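Local structure of L-Ala-D/L-Glu epimerase, a muconate lactonizing enzyme (Klebsiella pneumoniae subsp. pneumoniae MGH 78578, 3FCP) at residues Trp13-Pro18 and Asp336-Val341; His74-Leu79 and Gly97-Asn102; Lys150-Gly155 and Val187-Asp192; Arg181-Ile186 and Met219-Ile224; Leu273-Ala278 and Thr310-His315. The protein belongs to the enolase superfamily of magnesium-dependent enzymes, pairing an N-terminal capping domain with a barrel domain that holds the metal ion. All coordinates share one frame; numbering follows the deposited sequence.

Contact 1 (Trp13-Pro18 and Asp336-Val341)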
# COMPACT_ATOMS: atom_id res chain seq x y z
N TRP A 13 -41.02 -20.86 20.96
CA TRP A 13 -41.03 -20.95 22.41
C TRP A 13 -39.61 -20.76 22.94
O TRP A 13 -38.65 -21.15 22.27
CB TRP A 13 -41.48 -22.33 22.87
CG TRP A 13 -42.77 -22.82 22.30
CD1 TRP A 13 -44.00 -22.72 22.87
CD2 TRP A 13 -42.94 -23.55 21.08
NE1 TRP A 13 -44.94 -23.36 22.09
CE2 TRP A 13 -44.31 -23.88 20.98
CE3 TRP A 13 -42.07 -23.96 20.07
CZ2 TRP A 13 -44.84 -24.60 19.91
CZ3 TRP A 13 -42.59 -24.69 18.99
CH2 TRP A 13 -43.96 -25.00 18.92
N ILE A 14 -39.50 -20.17 24.12
CA ILE A 14 -38.20 -20.04 24.75
C ILE A 14 -38.20 -21.25 25.66
O ILE A 14 -39.08 -21.40 26.50
CB ILE A 14 -38.07 -18.76 25.59
CG1 ILE A 14 -38.08 -17.52 24.69
CG2 ILE A 14 -36.78 -18.82 26.40
CD1 ILE A 14 -37.91 -16.20 25.42
N VAL A 15 -37.22 -22.12 25.48
CA VAL A 15 -37.13 -23.33 26.27
C VAL A 15 -35.89 -23.32 27.14
O VAL A 15 -34.79 -23.08 26.66
CB VAL A 15 -37.08 -24.56 25.36
CG1 VAL A 15 -37.09 -25.82 26.18
CG2 VAL A 15 -38.27 -24.54 24.41
N ASP A 16 -36.07 -23.57 28.44
CA ASP A 16 -34.96 -23.61 29.37
C ASP A 16 -34.72 -25.07 29.74
O ASP A 16 -35.52 -25.68 30.46
CB ASP A 16 -35.26 -22.79 30.62
CG ASP A 16 -35.44 -21.32 30.31
OD1 ASP A 16 -34.63 -20.77 29.54
OD2 ASP A 16 -36.39 -20.70 30.84
N VAL A 17 -33.63 -25.62 29.22
CA VAL A 17 -33.27 -27.00 29.47
C VAL A 17 -32.09 -27.07 30.42
O VAL A 17 -31.17 -26.25 30.34
CB VAL A 17 -32.91 -27.73 28.15
CG1 VAL A 17 -34.13 -27.82 27.26
CG2 VAL A 17 -31.79 -26.98 27.43
N PRO A 18 -32.10 -28.05 31.34
CA PRO A 18 -31.02 -28.22 32.31
C PRO A 18 -29.72 -28.73 31.70
O PRO A 18 -29.72 -29.55 30.78
CB PRO A 18 -31.62 -29.22 33.30
CG PRO A 18 -32.44 -30.09 32.40
CD PRO A 18 -33.14 -29.08 31.52
N ASP A 336 -31.14 -32.97 29.31
CA ASP A 336 -32.35 -33.30 28.55
C ASP A 336 -32.49 -32.31 27.40
O ASP A 336 -31.91 -31.22 27.43
CB ASP A 336 -33.59 -33.22 29.46
CG ASP A 336 -34.71 -34.16 29.02
OD1 ASP A 336 -35.79 -34.14 29.65
OD2 ASP A 336 -34.51 -34.93 28.06
N ASP A 337 -33.26 -32.68 26.38
CA ASP A 337 -33.47 -31.82 25.21
C ASP A 337 -34.96 -31.89 24.85
O ASP A 337 -35.73 -32.58 25.52
CB ASP A 337 -32.63 -32.33 24.03
CG ASP A 337 -32.27 -31.23 23.04
OD1 ASP A 337 -33.07 -30.28 22.85
OD2 ASP A 337 -31.17 -31.31 22.45
N ILE A 338 -35.35 -31.19 23.79
CA ILE A 338 -36.75 -31.19 23.38
C ILE A 338 -37.04 -32.06 22.15
O ILE A 338 -38.08 -31.91 21.52
CB ILE A 338 -37.29 -29.75 23.15
CG1 ILE A 338 -36.28 -28.91 22.36
CG2 ILE A 338 -37.58 -29.08 24.49
CD1 ILE A 338 -36.16 -29.30 20.90
N VAL A 339 -36.11 -32.96 21.81
CA VAL A 339 -36.30 -33.85 20.67
C VAL A 339 -36.68 -35.25 21.17
O VAL A 339 -36.39 -35.61 22.31
CB VAL A 339 -35.03 -33.98 19.78
CG1 VAL A 339 -34.70 -32.64 19.14
CG2 VAL A 339 -33.84 -34.49 20.60
N SER A 340 -37.33 -36.03 20.32
CA SER A 340 -37.73 -37.37 20.71
C SER A 340 -36.52 -38.31 20.75
O SER A 340 -36.40 -39.13 21.66
CB SER A 340 -38.78 -37.92 19.73
OG SER A 340 -38.26 -37.98 18.42
N VAL A 341 -35.62 -38.16 19.78
CA VAL A 341 -34.42 -38.99 19.70
C VAL A 341 -33.15 -38.15 19.46
O VAL A 341 -33.05 -37.43 18.46
CB VAL A 341 -34.55 -40.03 18.57
CG1 VAL A 341 -33.28 -40.89 18.49
CG2 VAL A 341 -35.77 -40.91 18.81
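Around Val-17 and Asp-336, whose CA atoms lie 6.4 Å apart, the end of strand 7-17 and the extended start of 336-341 run nearly antiparallel, 167° apart, yet no hydrogen bond joins them. Contact is therefore left to side chains and to the flank of a peptide. Val-15 reaches over with CG1, placed anti to the backbone N (chi1 -176°), and meets Ile-338 CG2 at 3.7 Å. Two residues further along the strand, Val-17 sets its CB 3.7 Å from Asp-336 O. That carbonyl and the N of Asp-336 are buried here without a polar partner in the model, whereas the carboxylate of Asp-336 is held by Tyr-370. Pro-18 adds a looser touch beside Asp-336. Within the loop, Asp-337 OD1 takes the N-H of Ile-338 at 2.6 Å on its anti side, while its OD2 receives the N of Thr-307; the two bonds hold the carboxylate between the loop and the start of helix 307-317. Strand 33-42 pairs with strand 7-17 and lays Ile-37 against both Val-15 and Ile-338. Tyr-370 of helix 364-370 packs on Val-15 and Pro-18, and Val-308 of helix 307-317 packs on Ile-338.

Contact 2 (His74-Leu79 and Gly97-Asn102)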
# COMPACT_ATOMS: atom_id res chain seq x y z
N HIS A 74 -42.93 -10.80 16.40
CA HIS A 74 -43.37 -9.52 15.86
C HIS A 74 -43.01 -9.14 14.44
O HIS A 74 -43.72 -8.35 13.83
CB HIS A 74 -42.91 -8.38 16.77
CG HIS A 74 -43.51 -8.43 18.14
ND1 HIS A 74 -43.04 -9.27 19.13
CD2 HIS A 74 -44.55 -7.75 18.68
CE1 HIS A 74 -43.77 -9.10 20.22
NE2 HIS A 74 -44.69 -8.18 19.98
N TYR A 75 -41.93 -9.69 13.91
CA TYR A 75 -41.49 -9.31 12.57
C TYR A 75 -41.44 -10.42 11.52
O TYR A 75 -42.06 -10.30 10.47
CB TYR A 75 -40.14 -8.61 12.67
CG TYR A 75 -40.23 -7.32 13.47
CD1 TYR A 75 -40.74 -6.16 12.89
CD2 TYR A 75 -39.88 -7.29 14.82
CE1 TYR A 75 -40.91 -4.99 13.64
CE2 TYR A 75 -40.06 -6.13 15.58
CZ TYR A 75 -40.57 -4.99 14.98
OH TYR A 75 -40.78 -3.85 15.73
N LEU A 76 -40.71 -11.49 11.80
CA LEU A 76 -40.60 -12.57 10.83
C LEU A 76 -41.93 -13.29 10.56
O LEU A 76 -42.22 -13.63 9.41
CB LEU A 76 -39.54 -13.57 11.28
CG LEU A 76 -38.11 -13.04 11.10
CD1 LEU A 76 -37.12 -13.86 11.94
CD2 LEU A 76 -37.74 -13.08 9.62
N THR A 77 -42.74 -13.50 11.60
CA THR A 77 -44.00 -14.20 11.42
C THR A 77 -44.97 -13.49 10.47
O THR A 77 -45.43 -14.07 9.50
CB THR A 77 -44.66 -14.48 12.78
OG1 THR A 77 -43.83 -15.37 13.53
CG2 THR A 77 -46.04 -15.13 12.59
N PRO A 78 -45.28 -12.21 10.74
CA PRO A 78 -46.21 -11.55 9.81
C PRO A 78 -45.61 -11.32 8.42
O PRO A 78 -46.33 -11.18 7.44
CB PRO A 78 -46.56 -10.25 10.54
CG PRO A 78 -45.35 -9.98 11.40
CD PRO A 78 -45.02 -11.37 11.92
N LEU A 79 -44.28 -11.30 8.34
CA LEU A 79 -43.62 -11.08 7.06
C LEU A 79 -43.67 -12.32 6.16
O LEU A 79 -43.83 -12.22 4.94
CB LEU A 79 -42.16 -10.66 7.30
CG LEU A 79 -41.18 -10.36 6.16
CD1 LEU A 79 -40.80 -11.64 5.47
CD2 LEU A 79 -41.80 -9.37 5.17
N GLY A 97 -34.40 -8.15 3.08
CA GLY A 97 -34.84 -6.85 2.61
C GLY A 97 -35.64 -6.10 3.67
O GLY A 97 -35.60 -4.87 3.73
N ALA A 98 -36.35 -6.84 4.52
CA ALA A 98 -37.18 -6.22 5.56
C ALA A 98 -36.61 -6.26 6.97
O ALA A 98 -37.06 -5.52 7.85
CB ALA A 98 -38.55 -6.87 5.55
N ILE A 99 -35.62 -7.12 7.20
CA ILE A 99 -35.04 -7.27 8.52
C ILE A 99 -33.52 -7.15 8.51
O ILE A 99 -32.84 -7.97 7.90
CB ILE A 99 -35.38 -8.67 9.12
CG1 ILE A 99 -36.89 -8.94 9.03
CG2 ILE A 99 -34.90 -8.75 10.56
CD1 ILE A 99 -37.73 -7.98 9.81
N LYS A 100 -33.00 -6.15 9.21
CA LYS A 100 -31.56 -5.94 9.30
C LYS A 100 -31.04 -6.84 10.42
O LYS A 100 -31.70 -7.00 11.44
CB LYS A 100 -31.24 -4.48 9.64
CG LYS A 100 -31.70 -3.46 8.60
CD LYS A 100 -30.95 -3.62 7.28
CE LYS A 100 -31.30 -2.48 6.33
NZ LYS A 100 -30.55 -2.57 5.04
N GLY A 101 -29.86 -7.41 10.22
CA GLY A 101 -29.27 -8.28 11.23
C GLY A 101 -30.20 -9.38 11.71
O GLY A 101 -30.88 -10.02 10.91
N ASN A 102 -30.23 -9.59 13.03
CA ASN A 102 -31.08 -10.62 13.62
C ASN A 102 -30.87 -11.96 12.94
O ASN A 102 -31.82 -12.68 12.62
CB ASN A 102 -32.55 -10.19 13.51
CG ASN A 102 -32.90 -9.08 14.49
OD1 ASN A 102 -33.31 -9.35 15.62
ND2 ASN A 102 -32.72 -7.83 14.07
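Tyr-75 opens the contact with its CB, which touches Ile-99 CD1 at 3.8 Å. Its CG lies anti to the carbonyl carbon (chi1 -63°), and the ring is carried off so that its far end leaves the partner segment; the hydroxyl instead hydrogen-bonds Glu-66 of the second subunit. One residue on, Leu-76 meets the same branch of Ile-99 one carbon nearer its root, CD2 lying 4.3 Å from Ile-99 CG1. Ile-99 is thus met through two successive atoms of its longer branch by two successive helix residues. The helix is not regular here: it widens into a pi-type turn at 74-76 and then kinks at Pro-78, whose N has no bond to the preceding turn. At Leu-79, one helical turn after Tyr-75 and bonded back to it from N to Tyr-75 O at 3.2 Å, CD2 comes within 4.1 Å of Ala-98 CB.

On the opposing segment, Ala-98 ends helical geometry and Ile-99 starts the connection to the next helix. That connection is pinned by Asn-102, whose ND2 gives Lys-100 O a nearly straight bond of 2.9 Å (170° at the hydrogen), with the oxygen lying in the plane of the amide. The same ND2 also bonds Val-62 O of the second subunit. From that subunit, too, Leu-58 packs on Ile-99 and Asn-102, and Gly-57 on Tyr-75.

Helix 65-80 and the end of helix 88-98 thus meet beside helix 103-121, whose Ala-105 and Ile-109 lie against Leu-76.

Contact 3 (Lys150-Gly155 and Val187-Asp192)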
# COMPACT_ATOMS: atom_id res chain seq x y z
N LYS A 150 -8.48 -30.83 36.61
CA LYS A 150 -9.76 -31.37 36.15
C LYS A 150 -9.79 -31.51 34.63
O LYS A 150 -10.21 -32.55 34.10
CB LYS A 150 -10.91 -30.48 36.62
CG LYS A 150 -11.12 -30.50 38.13
CD LYS A 150 -12.32 -29.67 38.55
CE LYS A 150 -12.47 -29.67 40.07
NZ LYS A 150 -13.63 -28.85 40.52
N ASP A 151 -9.32 -30.49 33.92
CA ASP A 151 -9.31 -30.51 32.46
C ASP A 151 -8.46 -31.66 31.92
O ASP A 151 -8.89 -32.38 31.02
CB ASP A 151 -8.78 -29.19 31.89
CG ASP A 151 -9.71 -28.03 32.14
OD1 ASP A 151 -10.93 -28.26 32.29
OD2 ASP A 151 -9.24 -26.88 32.18
N ILE A 152 -7.26 -31.82 32.46
CA ILE A 152 -6.37 -32.89 32.03
C ILE A 152 -6.99 -34.26 32.24
O ILE A 152 -6.89 -35.13 31.38
CB ILE A 152 -5.02 -32.82 32.78
CG1 ILE A 152 -4.20 -31.63 32.27
CG2 ILE A 152 -4.24 -34.13 32.59
CD1 ILE A 152 -2.91 -31.39 33.01
N ALA A 153 -7.64 -34.44 33.38
CA ALA A 153 -8.29 -35.71 33.70
C ALA A 153 -9.34 -36.02 32.64
O ALA A 153 -9.31 -37.08 32.00
CB ALA A 153 -8.95 -35.63 35.08
N GLU A 154 -10.25 -35.08 32.45
CA GLU A 154 -11.32 -35.20 31.47
C GLU A 154 -10.72 -35.54 30.11
O GLU A 154 -11.15 -36.49 29.45
CB GLU A 154 -12.09 -33.88 31.40
CG GLU A 154 -13.55 -34.01 31.00
CD GLU A 154 -14.30 -32.70 31.18
OE1 GLU A 154 -13.95 -31.71 30.50
OE2 GLU A 154 -15.23 -32.66 32.01
N GLY A 155 -9.72 -34.78 29.70
CA GLY A 155 -9.09 -35.03 28.42
C GLY A 155 -8.41 -36.39 28.39
O GLY A 155 -8.37 -37.07 27.36
N VAL A 187 -0.96 -29.08 27.32
CA VAL A 187 -0.24 -29.47 26.12
C VAL A 187 0.74 -30.61 26.44
O VAL A 187 0.84 -31.58 25.69
CB VAL A 187 0.54 -28.28 25.51
CG1 VAL A 187 1.47 -28.75 24.40
CG2 VAL A 187 -0.45 -27.25 24.96
N GLU A 188 1.45 -30.48 27.55
CA GLU A 188 2.41 -31.50 27.97
C GLU A 188 1.71 -32.83 28.27
O GLU A 188 2.15 -33.89 27.83
CB GLU A 188 3.17 -31.06 29.22
CG GLU A 188 3.76 -29.67 29.16
CD GLU A 188 4.54 -29.32 30.41
OE1 GLU A 188 4.08 -29.66 31.52
OE2 GLU A 188 5.62 -28.70 30.27
N ALA A 189 0.62 -32.74 29.03
CA ALA A 189 -0.15 -33.92 29.42
C ALA A 189 -0.86 -34.64 28.27
O ALA A 189 -0.70 -35.85 28.11
CB ALA A 189 -1.17 -33.52 30.49
N LEU A 190 -1.64 -33.90 27.49
CA LEU A 190 -2.37 -34.49 26.36
C LEU A 190 -1.51 -34.37 25.11
O LEU A 190 -2.01 -34.28 23.98
CB LEU A 190 -3.69 -33.75 26.15
CG LEU A 190 -4.74 -33.75 27.27
CD1 LEU A 190 -4.16 -33.17 28.55
CD2 LEU A 190 -5.95 -32.93 26.83
N GLY A 191 -0.20 -34.41 25.33
CA GLY A 191 0.79 -34.28 24.28
C GLY A 191 0.57 -34.81 22.87
O GLY A 191 -0.26 -34.32 22.11
N ASP A 192 1.36 -35.82 22.54
CA ASP A 192 1.38 -36.45 21.23
C ASP A 192 0.06 -36.73 20.51
O ASP A 192 -0.18 -36.19 19.43
CB ASP A 192 2.19 -37.75 21.31
CG ASP A 192 2.69 -38.22 19.95
OD1 ASP A 192 3.38 -39.26 19.90
OD2 ASP A 192 2.39 -37.55 18.94
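Apolar contact between Ile-152 and the pair Ala-189 and Leu-190 makes up most of this interface, and it illustrates how a single branched residue can serve two neighbours. The CB methyl of Ala-189 rests against the isoleucine, 3.7 Å from Ile-152 CD1 and 3.8 Å from Ile-152 CG2, so both branches are engaged at once. With Ile-152 CG1 anti to the carbonyl carbon (chi1 -72°) and the chain extended beyond it, both branches turn toward the same methyl. Leu-190 comes across the isoleucine at a slant, its CD1 lying 4.0 Å from Ile-152 CG1.

A second kind of contact is side chain against bare backbone. Gly-155 presents only its CA, and Leu-190 CD2 settles 4.1 Å from that atom; the two CA atoms are correspondingly close, 7.0 Å apart, and the isobutyl group fits directly onto the helix surface.

Polar bonds stay within each segment or run to other parts of the chain. Gly-155 N binds Asp-151 O at 2.9 Å in the regular helical pattern. Away from the interface, Asp-151 is held by Ser-145 and Glu-154 by Trp-141, which ties helix 148-158 to the strand before it and to the turn between them.

Helices 148-158 and 176-189 follow the consecutive parallel strands 136-143 and 166-170, and Leu-143 of the inner strand touches Leu-190. Such side-by-side packing of successive outer helices around parallel strands is what a beta/alpha barrel requires, here the barrel domain of an enolase-superfamily member.

Contact 4 (Arg181-Ile186 and Met219-Ile224)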
# COMPACT_ATOMS: atom_id res chain seq x y z
N ARG A 181 0.42 -20.92 31.62
CA ARG A 181 0.91 -22.06 32.40
C ARG A 181 -0.15 -23.15 32.37
O ARG A 181 0.16 -24.34 32.32
CB ARG A 181 1.20 -21.63 33.84
CG ARG A 181 2.37 -20.67 33.96
CD ARG A 181 2.52 -20.09 35.36
NE ARG A 181 2.67 -21.11 36.39
CZ ARG A 181 1.65 -21.70 37.00
NH1 ARG A 181 0.40 -21.38 36.69
NH2 ARG A 181 1.88 -22.62 37.94
N HIS A 182 -1.41 -22.72 32.39
CA HIS A 182 -2.54 -23.64 32.33
C HIS A 182 -2.49 -24.40 31.01
O HIS A 182 -2.54 -25.63 30.99
CB HIS A 182 -3.85 -22.85 32.43
CG HIS A 182 -5.07 -23.63 32.06
ND1 HIS A 182 -5.57 -24.65 32.85
CD2 HIS A 182 -5.91 -23.54 31.00
CE1 HIS A 182 -6.67 -25.14 32.29
NE2 HIS A 182 -6.89 -24.48 31.17
N THR A 183 -2.39 -23.67 29.90
CA THR A 183 -2.35 -24.30 28.59
C THR A 183 -1.11 -25.16 28.40
O THR A 183 -1.19 -26.26 27.85
CB THR A 183 -2.47 -23.24 27.45
OG1 THR A 183 -2.25 -23.87 26.18
CG2 THR A 183 -1.46 -22.14 27.64
N ARG A 184 0.04 -24.67 28.85
CA ARG A 184 1.28 -25.44 28.71
C ARG A 184 1.15 -26.80 29.41
O ARG A 184 1.57 -27.83 28.87
CB ARG A 184 2.46 -24.68 29.31
CG ARG A 184 3.81 -25.36 29.07
CD ARG A 184 4.95 -24.59 29.72
NE ARG A 184 5.07 -23.24 29.19
CZ ARG A 184 5.45 -22.95 27.95
NH1 ARG A 184 5.54 -21.68 27.56
NH2 ARG A 184 5.76 -23.93 27.10
N ALA A 185 0.55 -26.80 30.60
CA ALA A 185 0.36 -28.04 31.36
C ALA A 185 -0.49 -29.04 30.58
O ALA A 185 -0.17 -30.23 30.51
CB ALA A 185 -0.31 -27.72 32.70
N ILE A 186 -1.57 -28.55 29.98
CA ILE A 186 -2.45 -29.41 29.20
C ILE A 186 -1.75 -29.93 27.96
O ILE A 186 -1.91 -31.10 27.58
CB ILE A 186 -3.74 -28.66 28.80
CG1 ILE A 186 -4.52 -28.27 30.06
CG2 ILE A 186 -4.60 -29.55 27.91
CD1 ILE A 186 -5.73 -27.40 29.81
N MET A 219 4.67 -23.34 22.15
CA MET A 219 4.42 -24.58 22.88
C MET A 219 3.70 -25.65 22.06
O MET A 219 3.41 -26.73 22.55
CB MET A 219 3.67 -24.30 24.20
CG MET A 219 2.32 -23.58 24.10
SD MET A 219 1.42 -23.47 25.69
CE MET A 219 2.13 -22.06 26.38
N GLY A 220 3.40 -25.35 20.80
CA GLY A 220 2.76 -26.34 19.95
C GLY A 220 1.26 -26.28 19.74
O GLY A 220 0.68 -27.21 19.18
N VAL A 221 0.62 -25.21 20.19
CA VAL A 221 -0.82 -25.07 20.00
C VAL A 221 -1.08 -25.02 18.49
O VAL A 221 -0.41 -24.28 17.77
CB VAL A 221 -1.34 -23.80 20.70
CG1 VAL A 221 -2.83 -23.60 20.42
CG2 VAL A 221 -1.10 -23.92 22.19
N ASP A 222 -2.05 -25.80 18.02
CA ASP A 222 -2.36 -25.87 16.59
C ASP A 222 -3.23 -24.75 16.05
O ASP A 222 -3.18 -24.43 14.86
CB ASP A 222 -3.04 -27.19 16.24
CG ASP A 222 -2.17 -28.40 16.53
OD1 ASP A 222 -0.94 -28.31 16.32
OD2 ASP A 222 -2.73 -29.44 16.93
N LEU A 223 -4.05 -24.17 16.92
CA LEU A 223 -4.96 -23.12 16.49
C LEU A 223 -5.32 -22.19 17.64
O LEU A 223 -5.59 -22.65 18.75
CB LEU A 223 -6.23 -23.78 15.94
CG LEU A 223 -7.30 -22.94 15.23
CD1 LEU A 223 -6.77 -22.45 13.89
CD2 LEU A 223 -8.56 -23.79 15.04
N ILE A 224 -5.33 -20.89 17.36
CA ILE A 224 -5.67 -19.89 18.37
C ILE A 224 -6.92 -19.17 17.86
O ILE A 224 -6.88 -18.52 16.82
CB ILE A 224 -4.54 -18.84 18.53
CG1 ILE A 224 -3.22 -19.54 18.88
CG2 ILE A 224 -4.92 -17.84 19.62
CD1 ILE A 224 -2.00 -18.59 18.87
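Met-219 lies against Thr-183 and Arg-184 along almost its whole length, and its torsions explain how. The chain leaves with CG between the backbone N and the carbonyl carbon (chi1 58°), runs straight through chi2, then bends at chi3 (85°). This lays SD on the helix surface, 3.6 Å from Arg-184 CA and 3.7 Å from Thr-183 CG2, and turns CE toward the arginine head.

Arg-184 folds in from its own side. Its aliphatic part starts extended and then bends at chi3 (-61°), bringing the guanidinium over the methionine. Met-219 CE sits over one face of that group, displaced toward the rim, and is 3.6 Å from Arg-184 NH1. Arg-184 NH2 meanwhile reaches Met-219 CB, also at 3.6 Å. The flat group thus spans both ends of the bent thioether chain, with Glu-215 as a long, weak ionic partner.

The methionine stands where helix 206-218 gives way to strand 223-225 of the barrel. Gly-220, at positive phi, makes the Schellman motif that closes that helix, and the chain passes through Val-221 into strand 223-225.

Thr-183 points OG1 anti to its N, placing the hydroxyl oxygen 3.7 Å from Met-219 SD and 4.2 Å from Val-221 CG2. It is buried there with no polar partner in the model. Leu-216 and Val-198 pack on both Thr-183 and Val-221.

Contact 5 (Leu273-Ala278 and Thr310-His315)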
# COMPACT_ATOMS: atom_id res chain seq x y z
N LEU A 273 -17.25 -21.08 11.08
CA LEU A 273 -18.59 -20.96 10.51
C LEU A 273 -19.64 -21.30 11.58
O LEU A 273 -19.47 -22.25 12.34
CB LEU A 273 -18.76 -21.93 9.33
CG LEU A 273 -17.74 -21.91 8.19
CD1 LEU A 273 -18.04 -23.05 7.21
CD2 LEU A 273 -17.80 -20.57 7.48
N LYS A 274 -20.70 -20.50 11.65
CA LYS A 274 -21.79 -20.76 12.59
C LYS A 274 -23.09 -20.34 11.92
O LYS A 274 -23.19 -19.23 11.41
CB LYS A 274 -21.59 -19.95 13.89
CG LYS A 274 -20.37 -20.38 14.71
CD LYS A 274 -20.30 -19.67 16.05
CE LYS A 274 -19.06 -20.11 16.84
NZ LYS A 274 -19.01 -19.45 18.17
N ILE A 275 -24.08 -21.23 11.90
CA ILE A 275 -25.33 -20.88 11.24
C ILE A 275 -26.00 -19.67 11.88
O ILE A 275 -26.60 -18.85 11.17
CB ILE A 275 -26.32 -22.09 11.17
CG1 ILE A 275 -26.80 -22.49 12.56
CG2 ILE A 275 -25.64 -23.27 10.48
CD1 ILE A 275 -27.86 -23.61 12.52
N ALA A 276 -25.87 -19.53 13.20
CA ALA A 276 -26.48 -18.41 13.92
C ALA A 276 -25.92 -17.05 13.50
O ALA A 276 -26.66 -16.06 13.44
CB ALA A 276 -26.29 -18.59 15.44
N LYS A 277 -24.62 -17.00 13.22
CA LYS A 277 -23.97 -15.76 12.80
C LYS A 277 -24.32 -15.35 11.37
O LYS A 277 -24.39 -14.16 11.06
CB LYS A 277 -22.44 -15.87 12.92
CG LYS A 277 -21.89 -15.99 14.35
CD LYS A 277 -20.36 -15.87 14.40
CE LYS A 277 -19.65 -16.94 13.58
NZ LYS A 277 -18.16 -16.74 13.51
N ALA A 278 -24.53 -16.34 10.51
CA ALA A 278 -24.81 -16.08 9.10
C ALA A 278 -26.28 -16.00 8.71
O ALA A 278 -26.63 -15.39 7.70
CB ALA A 278 -24.13 -17.12 8.24
N THR A 310 -27.93 -28.04 16.45
CA THR A 310 -26.70 -28.76 16.20
C THR A 310 -26.79 -29.57 14.93
O THR A 310 -25.89 -29.50 14.09
CB THR A 310 -26.34 -29.67 17.39
OG1 THR A 310 -25.98 -28.85 18.51
CG2 THR A 310 -25.19 -30.60 17.04
N VAL A 311 -27.87 -30.33 14.74
CA VAL A 311 -27.98 -31.14 13.53
C VAL A 311 -28.15 -30.24 12.30
O VAL A 311 -27.65 -30.54 11.22
CB VAL A 311 -29.15 -32.18 13.60
CG1 VAL A 311 -30.50 -31.48 13.44
CG2 VAL A 311 -28.97 -33.24 12.53
N ALA A 312 -28.84 -29.12 12.48
CA ALA A 312 -29.03 -28.16 11.39
C ALA A 312 -27.64 -27.74 10.91
O ALA A 312 -27.38 -27.69 9.70
CB ALA A 312 -29.81 -26.95 11.88
N SER A 313 -26.75 -27.44 11.86
CA SER A 313 -25.39 -27.03 11.52
C SER A 313 -24.65 -28.18 10.85
O SER A 313 -23.95 -27.97 9.86
CB SER A 313 -24.62 -26.63 12.78
OG SER A 313 -25.31 -25.63 13.51
N LEU A 314 -24.78 -29.39 11.39
CA LEU A 314 -24.09 -30.55 10.82
C LEU A 314 -24.49 -30.82 9.37
O LEU A 314 -23.65 -31.22 8.57
CB LEU A 314 -24.34 -31.82 11.65
CG LEU A 314 -23.55 -32.21 12.91
CD1 LEU A 314 -22.05 -31.97 12.73
CD2 LEU A 314 -24.06 -31.45 14.08
N HIS A 315 -25.75 -30.62 9.01
CA HIS A 315 -26.16 -30.85 7.63
C HIS A 315 -25.37 -29.94 6.69
O HIS A 315 -24.97 -30.36 5.60
CB HIS A 315 -27.66 -30.62 7.46
CG HIS A 315 -28.50 -31.80 7.84
ND1 HIS A 315 -28.55 -32.95 7.07
CD2 HIS A 315 -29.29 -32.03 8.91
CE1 HIS A 315 -29.34 -33.83 7.65
NE2 HIS A 315 -29.81 -33.30 8.77
O HOH W 1 -23.38 -23.49 13.81
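Where barrel strand 270-273 runs out into the short helix 275-278, Ile-275 packs onto Ala-312 and Ser-313 of helix 307-317. The CA atoms of Ile-275 and Ser-313 are 6.2 Å apart, close enough for the isoleucine to lie directly on the helix. Ile-275 holds CG1 between its N and carbonyl carbon (chi1 66°) and continues extended, which puts CD1 3.4 Å from Ser-313 OG and 3.9 Å from Ala-312 CB. The other branch, CG2, lies 3.9 Å from Ser-313 CA, so both branches lie against the same side of the serine.

These residues belong to the metal-binding end of the enolase-type barrel. Just before Ile-275, Lys-274 leaves the backbone on the side away from helix 307-317, and its NZ hydrogen-bonds Asp-250, a ligand of the magnesium ion together with Asn-201 and Glu-251; outside the two segments, that same aspartate is also the salt-bridge partner of Lys-277.

Although Ile-275 packs carbon atoms against it, the serine hydroxyl is well supplied with polar partners. OG bonds to Gly-309 O one turn back in its own helix, and a water donates to it at 2.9 Å. That water in turn accepts the N-H of Ile-275 at 3.0 Å, bridging the first turn of helix 275-278 to helix 307-317 beside the apolar patch. Helix 103-121 lies alongside, with Ser-107 against Ile-275 and Thr-111 against Ala-312.

In the fold
Contact 1 joins residues 318 positions apart and encloses the other four along the chain, bringing the N-terminal sheet against the loop that follows helix 307-317. Contact 2 closes early, in the N-terminal domain and beside a second subunit. Contacts 3 and 4 interlock: they share helix 176-189, their segments alternate in sequence and they touch, with centres about 10 Å apart, so helix 176-189 is packed between helix 148-158 and the end of helix 206-218 in the barrel wall. Contact 2 lies about 46 Å from contact 3, centre to centre, across the molecule. Contact 5, last in the series and about 5 Å from the chain's centre, sits where helix 103-121 meets the barrel near the magnesium site.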